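Local coordinates for bifunctional endo-1,4-beta-xylanase A (Neocallimastix patriciarum, PDB 2VG9), which probably hydrolyses internal beta-1,4 linkages of xylan as a glycoside hydrolase family 11 endoxylanase with a beta jelly roll fold, at residues R56-D60 with Y192-L196; Y72-A78 with S169-S175; Y77-Q83 with E116-D120; R92-W98 with E111-D117. All blocks are in the same frame, centred on the assembly; numbering follows the deposited sequence.

Contact 1 (R56-D60 with Y192-L196); sequences RRGLD and YEVAL
Asp-60 holds CG anti to the backbone N (chi1 167°), which carries its OD1 to within 2.9 Å of Tyr-192 O, two acceptors with no bond between them; Asp-60 OD1 accepts instead from Gly-62 N. Toward the other end, a bend at chi3 (77°) turns the Arg-56 guanidinium toward the extended Glu-193 chain, but the two approach only through a water. Arg-56 NH1 stays 5.3 Å from Glu-193 OE2, and the water between them donates to Glu-193 OE2 at 2.7 Å and accepts only a weak bond from Arg-56 NH1. The direct ionic mate of Arg-56 is Glu-22, and Asn-197 takes its NE.

The backbones pair antiparallel. Arg-57 and Leu-196 exchange N-H...O bonds, as do Leu-59 and Val-194, where Leu-59 N reaches Val-194 O at 2.9 Å. Between these pairs Gly-58 faces Ala-195 with CA atoms just 3.7 Å apart, and a CB on Gly-58 would collide with Val-194 O and Ala-195 CA. The Ala-195 methyl lies alongside instead, CB 3.8 Å from Gly-58 CA.

Leu-59, Val-194 and Leu-196 occupy the other side and pack on Val-214, Val-209 and Leu-212 of strand 203-216, joining the two sheets of the jelly roll. Within its own sheet the pair is central: strand 19-26 flanks 52-60 through backbone bonds from Ser-20 and Glu-22, and strand 89-100 flanks 190-200 through Tyr-96 and Trp-98.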
# COMPACT_ATOMS: atom_id res chain seq x y z
N ARG A 56 5.73 2.19 -5.07
CA ARG A 56 4.75 3.00 -4.35
C ARG A 56 5.18 4.45 -4.25
O ARG A 56 6.37 4.76 -4.17
CB ARG A 56 4.52 2.44 -2.96
CG ARG A 56 5.76 2.30 -2.16
CD ARG A 56 5.47 1.91 -0.70
NE ARG A 56 5.13 0.50 -0.56
CZ ARG A 56 5.76 -0.38 0.21
NH1 ARG A 56 6.80 -0.03 0.96
NH2 ARG A 56 5.33 -1.62 0.22
N ARG A 57 4.18 5.31 -4.23
CA ARG A 57 4.36 6.76 -4.05
C ARG A 57 3.30 7.29 -3.12
O ARG A 57 2.13 6.86 -3.19
CB ARG A 57 4.24 7.48 -5.40
CG ARG A 57 5.45 7.21 -6.33
CD ARG A 57 5.63 8.35 -7.27
NE ARG A 57 6.27 9.48 -6.60
CZ ARG A 57 6.56 10.64 -7.18
NH1 ARG A 57 6.25 10.84 -8.46
NH2 ARG A 57 7.17 11.59 -6.48
N GLY A 58 3.67 8.22 -2.24
CA GLY A 58 2.68 8.72 -1.27
C GLY A 58 3.09 9.96 -0.51
O GLY A 58 4.11 10.57 -0.79
N LEU A 59 2.28 10.29 0.50
CA LEU A 59 2.43 11.50 1.26
C LEU A 59 2.89 11.06 2.64
O LEU A 59 2.19 10.27 3.28
CB LEU A 59 1.09 12.28 1.33
CG LEU A 59 1.18 13.66 2.00
CD1 LEU A 59 2.21 14.54 1.27
CD2 LEU A 59 -0.20 14.36 2.00
N ASP A 60 4.06 11.54 3.08
CA ASP A 60 4.55 11.25 4.46
C ASP A 60 3.85 12.17 5.42
O ASP A 60 3.67 13.36 5.13
CB ASP A 60 6.08 11.41 4.60
CG ASP A 60 6.57 11.43 6.12
OD1 ASP A 60 6.58 10.38 6.84
OD2 ASP A 60 6.99 12.52 6.58
N TYR A 192 2.18 7.29 9.67
CA TYR A 192 3.46 7.36 9.00
C TYR A 192 3.36 7.94 7.59
O TYR A 192 4.11 8.85 7.25
CB TYR A 192 4.07 5.95 8.98
CG TYR A 192 5.40 5.81 8.27
CD1 TYR A 192 6.55 6.39 8.80
CD2 TYR A 192 5.52 5.07 7.08
CE1 TYR A 192 7.79 6.27 8.18
CE2 TYR A 192 6.78 4.93 6.44
CZ TYR A 192 7.91 5.54 7.01
OH TYR A 192 9.18 5.46 6.44
N GLU A 193 2.48 7.39 6.75
CA GLU A 193 2.32 7.81 5.34
C GLU A 193 1.00 7.25 4.80
O GLU A 193 0.38 6.37 5.40
CB GLU A 193 3.42 7.22 4.47
CG GLU A 193 3.23 5.69 4.29
CD GLU A 193 4.37 5.00 3.57
OE1 GLU A 193 4.97 5.62 2.67
OE2 GLU A 193 4.68 3.85 3.93
N VAL A 194 0.60 7.78 3.64
CA VAL A 194 -0.54 7.29 2.89
C VAL A 194 -0.04 7.23 1.46
O VAL A 194 0.30 8.26 0.84
CB VAL A 194 -1.81 8.19 3.00
CG1 VAL A 194 -2.95 7.66 2.10
CG2 VAL A 194 -2.32 8.29 4.47
N ALA A 195 0.01 6.01 0.93
CA ALA A 195 0.62 5.79 -0.36
C ALA A 195 -0.27 4.95 -1.23
O ALA A 195 -1.11 4.22 -0.72
CB ALA A 195 2.02 5.10 -0.18
N LEU A 196 -0.09 5.07 -2.54
CA LEU A 196 -0.63 4.09 -3.48
C LEU A 196 0.48 3.13 -3.93
O LEU A 196 1.55 3.55 -4.33
CB LEU A 196 -1.29 4.78 -4.66
CG LEU A 196 -2.08 3.78 -5.50
CD1 LEU A 196 -3.41 3.46 -4.78
CD2 LEU A 196 -2.25 4.37 -6.93
O HOH W 1 6.83 2.47 3.07

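Contact 2 (Y72-A78 with S169-S175); sequences YIGLDYA and SGHITVS
Tyr-77 lays one ring face over the backbone of Ser-169 and Gly-170, helped by a CG set between the backbone N and the carbonyl carbon (chi1 75°). Ser-169 CA makes a CH-pi contact 3.9 Å from the ring centroid, and Gly-170 N lies over the same face near the rim. Beside the ring, Tyr-77 CE2 meets Ile-172 CD1 at 3.7 Å. At the other end Tyr-72 CE1 rests 3.5 Å from Thr-173 CG2, and a water links Tyr-72 OH to Thr-173 OG1.

Antiparallel backbone bonds of Leu-75 with Ile-172 and of Tyr-77 with Gly-170 set these side chains, pairing the outermost strand 169-173 with strand 73-86 of the smaller sheet. Where 169-173 leads into helix 174-182, Ser-175 OG accepts from Ile-73 N at 3.0 Å. Further out, Asp-133 binds Thr-173 OG1 and Glu-116 OE1 accepts a hydrogen bond from Tyr-77 OH. With a leucine replacing Tyr-77, the backbone of Ser-169 and Gly-170 would probably lose its flat cover and Glu-116 one of its donors.

Chemically, the edge strand is thus held by amides along its length, and at its helical end by a serine hydroxyl standing in for a backbone acceptor.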
# COMPACT_ATOMS: atom_id res chain seq x y z
N TYR A 72 -9.98 14.66 7.87
CA TYR A 72 -10.29 14.11 6.56
C TYR A 72 -8.99 13.77 5.84
O TYR A 72 -8.05 14.57 5.84
CB TYR A 72 -11.13 15.10 5.73
CG TYR A 72 -11.70 14.48 4.48
CD1 TYR A 72 -12.98 13.92 4.49
CD2 TYR A 72 -10.95 14.43 3.29
CE1 TYR A 72 -13.51 13.34 3.35
CE2 TYR A 72 -11.49 13.85 2.12
CZ TYR A 72 -12.77 13.30 2.17
OH TYR A 72 -13.31 12.69 1.04
N ILE A 73 -8.91 12.57 5.26
CA ILE A 73 -7.77 12.20 4.41
C ILE A 73 -8.39 11.65 3.13
O ILE A 73 -9.14 10.68 3.17
CB ILE A 73 -6.79 11.18 5.06
CG1 ILE A 73 -6.26 11.69 6.42
CG2 ILE A 73 -5.61 10.82 4.06
CD1 ILE A 73 -5.43 10.59 7.20
N GLY A 74 -8.11 12.31 2.01
CA GLY A 74 -8.61 11.85 0.70
C GLY A 74 -7.49 11.31 -0.18
O GLY A 74 -6.34 11.80 -0.12
N LEU A 75 -7.81 10.30 -0.99
CA LEU A 75 -6.88 9.83 -2.03
C LEU A 75 -7.69 9.61 -3.30
O LEU A 75 -8.68 8.86 -3.28
CB LEU A 75 -6.10 8.55 -1.62
CG LEU A 75 -5.02 7.98 -2.60
CD1 LEU A 75 -3.92 7.24 -1.85
CD2 LEU A 75 -5.63 7.01 -3.63
N ASP A 76 -7.26 10.25 -4.39
CA ASP A 76 -7.91 10.11 -5.68
C ASP A 76 -6.87 9.55 -6.60
O ASP A 76 -5.73 10.01 -6.57
CB ASP A 76 -8.38 11.47 -6.19
CG ASP A 76 -9.44 12.09 -5.32
OD1 ASP A 76 -10.46 11.45 -5.12
OD2 ASP A 76 -9.25 13.22 -4.84
N TYR A 77 -7.23 8.57 -7.41
CA TYR A 77 -6.27 7.90 -8.28
C TYR A 77 -6.95 7.47 -9.59
O TYR A 77 -8.18 7.27 -9.65
CB TYR A 77 -5.61 6.70 -7.54
CG TYR A 77 -6.53 5.49 -7.39
CD1 TYR A 77 -6.34 4.34 -8.19
CD2 TYR A 77 -7.58 5.50 -6.47
CE1 TYR A 77 -7.22 3.21 -8.07
CE2 TYR A 77 -8.46 4.39 -6.33
CZ TYR A 77 -8.27 3.27 -7.15
OH TYR A 77 -9.13 2.24 -6.99
N ALA A 78 -6.17 7.38 -10.65
CA ALA A 78 -6.59 6.68 -11.89
C ALA A 78 -5.36 5.96 -12.44
O ALA A 78 -4.28 6.56 -12.55
CB ALA A 78 -7.17 7.66 -12.94
N SER A 169 -9.62 3.00 -10.65
CA SER A 169 -9.69 4.46 -10.44
C SER A 169 -10.80 4.85 -9.49
O SER A 169 -11.80 4.12 -9.36
CB SER A 169 -9.86 5.22 -11.78
OG SER A 169 -11.11 4.92 -12.35
N GLY A 170 -10.64 5.99 -8.83
CA GLY A 170 -11.73 6.51 -8.04
C GLY A 170 -11.28 7.30 -6.83
O GLY A 170 -10.11 7.58 -6.69
N HIS A 171 -12.25 7.65 -5.99
CA HIS A 171 -11.99 8.38 -4.75
C HIS A 171 -11.99 7.44 -3.56
O HIS A 171 -12.87 6.58 -3.46
CB HIS A 171 -13.08 9.41 -4.53
CG HIS A 171 -12.95 10.11 -3.22
ND1 HIS A 171 -13.60 9.68 -2.08
CD2 HIS A 171 -12.16 11.15 -2.84
CE1 HIS A 171 -13.25 10.46 -1.06
NE2 HIS A 171 -12.38 11.34 -1.50
N ILE A 172 -11.00 7.57 -2.68
CA ILE A 172 -10.99 6.84 -1.41
C ILE A 172 -10.93 7.84 -0.25
O ILE A 172 -10.00 8.67 -0.16
CB ILE A 172 -9.78 5.86 -1.31
CG1 ILE A 172 -9.81 4.85 -2.50
CG2 ILE A 172 -9.69 5.19 0.12
CD1 ILE A 172 -8.53 4.07 -2.67
N THR A 173 -11.92 7.75 0.63
CA THR A 173 -11.89 8.45 1.90
C THR A 173 -11.09 7.61 2.89
O THR A 173 -11.65 6.86 3.72
CB THR A 173 -13.30 8.79 2.43
OG1 THR A 173 -14.10 9.26 1.34
CG2 THR A 173 -13.22 9.83 3.58
N VAL A 174 -9.77 7.75 2.80
CA VAL A 174 -8.83 7.00 3.61
C VAL A 174 -9.18 7.13 5.11
O VAL A 174 -9.15 6.13 5.85
CB VAL A 174 -7.37 7.50 3.33
CG1 VAL A 174 -6.38 6.87 4.29
CG2 VAL A 174 -6.96 7.19 1.84
N SER A 175 -9.57 8.33 5.55
CA SER A 175 -9.93 8.53 6.97
C SER A 175 -11.15 7.70 7.42
O SER A 175 -11.27 7.41 8.60
CB SER A 175 -10.17 10.04 7.25
OG SER A 175 -10.95 10.66 6.22
O HOH W 2 -15.78 11.91 1.14

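Contact 3 (Y77-Q83 with E116-D120); sequences YAATYKQ and EDWVD. With CD (cadmium ion), chain B.
Two hydrogen bonds cross between Tyr-77–Gln-83 and Glu-116–Asp-120. Tyr-77 OH donates to Glu-116 OE1 at 2.6 Å, using the anti lone pair of that oxygen. Glu-116 bends at chi2 (-74°) to present this oxygen, which also forms a salt bridge with Arg-167 NE, while OE2 accepts from Tyr-137. The second bond is weak and strongly bent: Gln-83 NE2 lies 2.8 Å from Asp-120 OD2. Nearby, Ser-91 holds both Tyr-81 OH and Gln-83 OE1 through its OG.

Metal coordination adds to that end. Asp-120 grips a cadmium ion with both oxygens, OD1 at 2.3 Å and OD2 at 2.5 Å from the metal. A water on the cadmium accepts from Gln-83 NE2 at 3.1 Å, so the amide touches both the carboxylate and the metal's shell. Asp-120 OD2 also has Ser-86 OG as a partner.

The remaining contacts are van der Waals. Tyr-81 presents a ring edge to the Asp-117 carboxylate, which stands 83° to the ring, and Tyr-81 CD2 lies 3.4 Å from Asp-117 OD2. Val-119 slides past Tyr-81 the other way, its CG2 beside the phenol end, and its CG1 lies over the face of the Gln-83 amide.

No backbone bonds join the strands, which lie on facing layers of the jelly roll; the axes of the short segments approach to 7.9 Å and run only 18° from parallel. Side chains, helped at one end by the cadmium and its water, span them: a shared, doubly gripped carboxylate oxygen at one end, and at the other an aspartate whose negative charge is probably largely balanced by the cadmium.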
# COMPACT_ATOMS: atom_id res chain seq x y z
N TYR A 77 -7.23 8.57 -7.41
CA TYR A 77 -6.27 7.90 -8.28
C TYR A 77 -6.95 7.47 -9.59
O TYR A 77 -8.18 7.27 -9.65
CB TYR A 77 -5.61 6.70 -7.54
CG TYR A 77 -6.53 5.49 -7.39
CD1 TYR A 77 -6.34 4.34 -8.19
CD2 TYR A 77 -7.58 5.50 -6.47
CE1 TYR A 77 -7.22 3.21 -8.07
CE2 TYR A 77 -8.46 4.39 -6.33
CZ TYR A 77 -8.27 3.27 -7.15
OH TYR A 77 -9.13 2.24 -6.99
N ALA A 78 -6.17 7.38 -10.65
CA ALA A 78 -6.59 6.68 -11.89
C ALA A 78 -5.36 5.96 -12.44
O ALA A 78 -4.28 6.56 -12.55
CB ALA A 78 -7.17 7.66 -12.94
N ALA A 79 -5.55 4.67 -12.78
CA ALA A 79 -4.49 3.76 -13.22
C ALA A 79 -5.00 2.75 -14.25
O ALA A 79 -6.19 2.45 -14.32
CB ALA A 79 -3.90 3.00 -12.02
N THR A 80 -4.08 2.22 -15.05
CA THR A 80 -4.26 0.92 -15.71
C THR A 80 -3.31 -0.02 -14.97
O THR A 80 -2.24 0.38 -14.52
CB THR A 80 -3.95 0.96 -17.23
OG1 THR A 80 -2.65 1.50 -17.43
CG2 THR A 80 -4.94 1.86 -17.97
N TYR A 81 -3.75 -1.24 -14.75
CA TYR A 81 -3.02 -2.20 -13.95
C TYR A 81 -3.35 -3.58 -14.51
O TYR A 81 -4.51 -3.90 -14.73
CB TYR A 81 -3.42 -2.04 -12.47
CG TYR A 81 -3.26 -3.26 -11.61
CD1 TYR A 81 -2.01 -3.85 -11.39
CD2 TYR A 81 -4.37 -3.79 -10.96
CE1 TYR A 81 -1.89 -4.97 -10.55
CE2 TYR A 81 -4.25 -4.90 -10.12
CZ TYR A 81 -3.02 -5.49 -9.93
OH TYR A 81 -2.95 -6.57 -9.11
N LYS A 82 -2.31 -4.36 -14.77
CA LYS A 82 -2.43 -5.63 -15.45
C LYS A 82 -1.33 -6.56 -14.89
O LYS A 82 -0.19 -6.13 -14.72
CB LYS A 82 -2.21 -5.38 -16.95
CG LYS A 82 -2.40 -6.57 -17.89
CD LYS A 82 -2.51 -6.10 -19.38
CE LYS A 82 -3.90 -5.42 -19.70
NZ LYS A 82 -4.17 -5.08 -21.21
N GLN A 83 -1.69 -7.81 -14.62
CA GLN A 83 -0.72 -8.85 -14.36
C GLN A 83 -0.52 -9.67 -15.65
O GLN A 83 -1.48 -10.16 -16.26
CB GLN A 83 -1.15 -9.71 -13.18
CG GLN A 83 -0.11 -10.69 -12.73
CD GLN A 83 -0.51 -11.38 -11.47
OE1 GLN A 83 -0.30 -10.87 -10.36
NE2 GLN A 83 -1.08 -12.57 -11.62
N GLU A 116 -7.71 -2.10 -3.65
CA GLU A 116 -8.65 -1.71 -4.69
C GLU A 116 -8.78 -2.72 -5.82
O GLU A 116 -9.85 -2.87 -6.42
CB GLU A 116 -8.22 -0.35 -5.27
CG GLU A 116 -8.27 0.75 -4.24
CD GLU A 116 -9.73 1.16 -3.94
OE1 GLU A 116 -10.33 1.91 -4.76
OE2 GLU A 116 -10.27 0.71 -2.90
N ASP A 117 -7.70 -3.42 -6.09
CA ASP A 117 -7.65 -4.40 -7.17
C ASP A 117 -6.49 -5.34 -6.84
O ASP A 117 -5.55 -4.98 -6.07
CB ASP A 117 -7.43 -3.70 -8.53
CG ASP A 117 -7.86 -4.57 -9.74
OD1 ASP A 117 -8.25 -5.73 -9.59
OD2 ASP A 117 -7.79 -4.07 -10.87
N TRP A 118 -6.62 -6.59 -7.32
CA TRP A 118 -5.64 -7.64 -7.09
C TRP A 118 -5.81 -8.70 -8.17
O TRP A 118 -6.88 -8.80 -8.81
CB TRP A 118 -5.79 -8.31 -5.71
CG TRP A 118 -7.20 -8.82 -5.43
CD1 TRP A 118 -8.22 -8.13 -4.84
CD2 TRP A 118 -7.73 -10.12 -5.78
NE1 TRP A 118 -9.36 -8.92 -4.78
CE2 TRP A 118 -9.07 -10.15 -5.34
CE3 TRP A 118 -7.19 -11.26 -6.40
CZ2 TRP A 118 -9.91 -11.29 -5.52
CZ3 TRP A 118 -8.03 -12.41 -6.60
CH2 TRP A 118 -9.38 -12.39 -6.16
N VAL A 119 -4.78 -9.51 -8.35
CA VAL A 119 -4.86 -10.58 -9.33
C VAL A 119 -4.42 -11.90 -8.69
O VAL A 119 -3.40 -11.93 -7.98
CB VAL A 119 -4.06 -10.28 -10.61
CG1 VAL A 119 -4.14 -11.48 -11.61
CG2 VAL A 119 -4.58 -8.96 -11.26
N ASP A 120 -5.27 -12.93 -8.90
CA ASP A 120 -5.03 -14.35 -8.51
C ASP A 120 -5.18 -14.66 -7.03
O ASP A 120 -5.64 -15.73 -6.65
CB ASP A 120 -3.67 -14.87 -8.99
CG ASP A 120 -3.59 -15.03 -10.49
OD1 ASP A 120 -4.61 -15.22 -11.16
OD2 ASP A 120 -2.48 -14.94 -11.02
CD CD B . -3.62 -15.25 -13.21
O HOH W 3 -2.06 -13.71 -14.29

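Contact 4 (R92-W98 with E111-D117); sequences RLCVYGW and EYYIIED
Glu-111 lies across Trp-98 and against Tyr-96. Its CB sits over the six-membered ring of Trp-98, 3.6 Å from the centroid and only 2° off the normal. With CG anti to the backbone N (chi1 -178°) and the chain extended beyond it, Glu-111 brings OE1 to the edge of Tyr-96, in the ring plane, where Tyr-96 OH donates to its anti lone pair at 2.6 Å. The same hydroxyl accepts from Trp-98 NE1 at 3.0 Å, and Gln-158 NE2 binds Glu-111 OE2.

Tyr-96 and Tyr-113 lie side by side, pointing the same way, but form an offset edge-to-face pair, the edge of Tyr-96 toward the face of Tyr-113, with centroids 5.5 Å apart and planes at 70°. Arg-92 NH1 comes over a face of Tyr-113, 3.4 Å from CE1, while Cys-94 SG meets that ring at its edge. On the other side of the sheet the Tyr-112 ring covers Gly-97, whose CA makes a CH-pi contact 3.8 Å from the centroid; a CB there would run into Tyr-112 OH, which is bonded to Glu-193 O. Val-95 and Ile-114 stand beside each other on this side, CB to CB 3.8 Å.

Backbone bonds join the hairpin throughout, with a classic beta bulge at its end: Leu-93 O accepts from both Glu-116 N and Asp-117 N. Replacing Trp-98 by an alanine would probably leave the Glu-111 chain without its ring face and Tyr-96 OH without the indole donor.

Donating one hydrogen bond and accepting another, the Tyr-96 hydroxyl is held in direction, and Glu-111 is positioned by ring face and phenol together on the side that, in family 11 xylanases, lines the substrate cleft.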
# COMPACT_ATOMS: atom_id res chain seq x y z
N ARG A 92 -1.29 -6.82 -6.28
CA ARG A 92 -2.35 -5.98 -5.79
C ARG A 92 -2.04 -4.52 -6.07
O ARG A 92 -0.86 -4.12 -6.15
CB ARG A 92 -2.53 -6.18 -4.29
CG ARG A 92 -1.39 -5.60 -3.45
CD ARG A 92 -1.59 -5.95 -1.98
NE ARG A 92 -1.25 -7.35 -1.80
CZ ARG A 92 -0.98 -7.94 -0.63
NH1 ARG A 92 -1.03 -7.26 0.52
NH2 ARG A 92 -0.69 -9.22 -0.62
N LEU A 93 -3.11 -3.75 -6.20
CA LEU A 93 -3.03 -2.29 -6.23
C LEU A 93 -3.82 -1.78 -5.01
O LEU A 93 -5.04 -2.07 -4.87
CB LEU A 93 -3.66 -1.76 -7.52
CG LEU A 93 -3.70 -0.26 -7.81
CD1 LEU A 93 -2.30 0.27 -7.97
CD2 LEU A 93 -4.56 -0.01 -9.09
N CYS A 94 -3.14 -1.05 -4.14
CA CYS A 94 -3.72 -0.69 -2.85
C CYS A 94 -3.22 0.64 -2.29
O CYS A 94 -2.12 1.09 -2.62
CB CYS A 94 -3.47 -1.82 -1.83
SG CYS A 94 -1.72 -2.12 -1.46
N VAL A 95 -4.01 1.25 -1.43
CA VAL A 95 -3.50 2.32 -0.56
C VAL A 95 -2.69 1.59 0.50
O VAL A 95 -3.06 0.47 0.93
CB VAL A 95 -4.61 3.11 0.16
CG1 VAL A 95 -4.06 4.29 0.96
CG2 VAL A 95 -5.71 3.57 -0.80
N TYR A 96 -1.59 2.22 0.93
CA TYR A 96 -0.63 1.56 1.80
C TYR A 96 0.04 2.53 2.80
O TYR A 96 0.23 3.69 2.48
CB TYR A 96 0.45 0.92 0.93
CG TYR A 96 1.59 0.31 1.70
CD1 TYR A 96 1.56 -1.03 2.10
CD2 TYR A 96 2.72 1.05 2.00
CE1 TYR A 96 2.62 -1.61 2.79
CE2 TYR A 96 3.80 0.50 2.72
CZ TYR A 96 3.74 -0.82 3.11
OH TYR A 96 4.82 -1.38 3.80
N GLY A 97 0.39 2.04 3.98
CA GLY A 97 1.16 2.86 4.91
C GLY A 97 1.33 2.15 6.23
O GLY A 97 1.06 0.94 6.34
N TRP A 98 1.81 2.90 7.24
CA TRP A 98 1.95 2.36 8.62
C TRP A 98 1.34 3.27 9.67
O TRP A 98 1.24 4.50 9.47
CB TRP A 98 3.44 2.15 8.96
CG TRP A 98 4.15 1.11 8.11
CD1 TRP A 98 4.53 1.23 6.81
CD2 TRP A 98 4.58 -0.19 8.54
NE1 TRP A 98 5.17 0.09 6.39
CE2 TRP A 98 5.20 -0.80 7.43
CE3 TRP A 98 4.51 -0.89 9.74
CZ2 TRP A 98 5.74 -2.11 7.49
CZ3 TRP A 98 5.02 -2.16 9.80
CH2 TRP A 98 5.65 -2.76 8.67
N GLU A 111 0.93 -2.15 9.71
CA GLU A 111 1.05 -1.93 8.26
C GLU A 111 -0.37 -2.14 7.71
O GLU A 111 -1.01 -3.15 8.01
CB GLU A 111 2.01 -2.96 7.67
CG GLU A 111 2.29 -2.87 6.17
CD GLU A 111 3.31 -3.92 5.74
OE1 GLU A 111 4.21 -3.60 4.94
OE2 GLU A 111 3.21 -5.08 6.22
N TYR A 112 -0.89 -1.17 6.96
CA TYR A 112 -2.29 -1.21 6.53
C TYR A 112 -2.39 -1.20 4.99
O TYR A 112 -1.48 -0.70 4.29
CB TYR A 112 -3.09 -0.06 7.17
CG TYR A 112 -2.78 1.32 6.61
CD1 TYR A 112 -3.31 1.72 5.37
CD2 TYR A 112 -1.95 2.22 7.31
CE1 TYR A 112 -3.04 2.97 4.82
CE2 TYR A 112 -1.68 3.55 6.77
CZ TYR A 112 -2.24 3.89 5.51
OH TYR A 112 -2.04 5.11 4.91
N TYR A 113 -3.46 -1.81 4.48
CA TYR A 113 -3.71 -1.99 3.06
C TYR A 113 -5.18 -1.67 2.79
O TYR A 113 -6.09 -2.22 3.44
CB TYR A 113 -3.48 -3.43 2.62
CG TYR A 113 -2.09 -3.93 2.84
CD1 TYR A 113 -1.16 -3.97 1.80
CD2 TYR A 113 -1.71 -4.42 4.09
CE1 TYR A 113 0.14 -4.44 2.03
CE2 TYR A 113 -0.45 -4.87 4.33
CZ TYR A 113 0.47 -4.89 3.30
OH TYR A 113 1.72 -5.39 3.60
N ILE A 114 -5.43 -0.80 1.83
CA ILE A 114 -6.78 -0.65 1.34
C ILE A 114 -6.73 -1.13 -0.10
O ILE A 114 -6.26 -0.40 -0.99
CB ILE A 114 -7.30 0.81 1.45
CG1 ILE A 114 -7.31 1.27 2.92
CG2 ILE A 114 -8.71 0.93 0.86
CD1 ILE A 114 -7.39 2.77 3.05
N ILE A 115 -7.17 -2.37 -0.32
CA ILE A 115 -6.89 -3.02 -1.60
C ILE A 115 -8.03 -2.81 -2.57
O ILE A 115 -9.14 -3.30 -2.35
CB ILE A 115 -6.57 -4.53 -1.43
CG1 ILE A 115 -5.48 -4.73 -0.36
CG2 ILE A 115 -6.20 -5.17 -2.77
CD1 ILE A 115 -5.09 -6.20 -0.11
N GLU A 116 -7.71 -2.10 -3.65
CA GLU A 116 -8.65 -1.71 -4.69
C GLU A 116 -8.78 -2.72 -5.82
O GLU A 116 -9.85 -2.87 -6.42
CB GLU A 116 -8.22 -0.35 -5.27
CG GLU A 116 -8.27 0.75 -4.24
CD GLU A 116 -9.73 1.16 -3.94
OE1 GLU A 116 -10.33 1.91 -4.76
OE2 GLU A 116 -10.27 0.71 -2.90
N ASP A 117 -7.70 -3.42 -6.09
CA ASP A 117 -7.65 -4.40 -7.17
C ASP A 117 -6.49 -5.34 -6.84
O ASP A 117 -5.55 -4.98 -6.07
CB ASP A 117 -7.43 -3.70 -8.53
CG ASP A 117 -7.86 -4.57 -9.74
OD1 ASP A 117 -8.25 -5.73 -9.59
OD2 ASP A 117 -7.79 -4.07 -10.87

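In the fold
Contacts 1 and 4, their centres about 10 Å apart, lie in the larger sheet, where strands 190-200 and 89-100 are neighbours. Contact 2 pairs strand 169-173, an outermost strand of the smaller sheet, with strand 73-86, and contact 3 spans the two layers, sharing strand 73-86 with contact 2 and Glu-116 and Asp-117 with contact 4. Contacts 1 and 3 are farthest apart, about 17 Å between centres. Along the chain, contact 1 closes the outermost loop, with contact 2 nested inside it and contacts 3 and 4 inside that. Apolar side chains such as Val-194, Leu-75, Val-95 and Ile-172 meet between the layers, so the contacts together hold the curved jelly-roll sandwich of a family 11 xylanase.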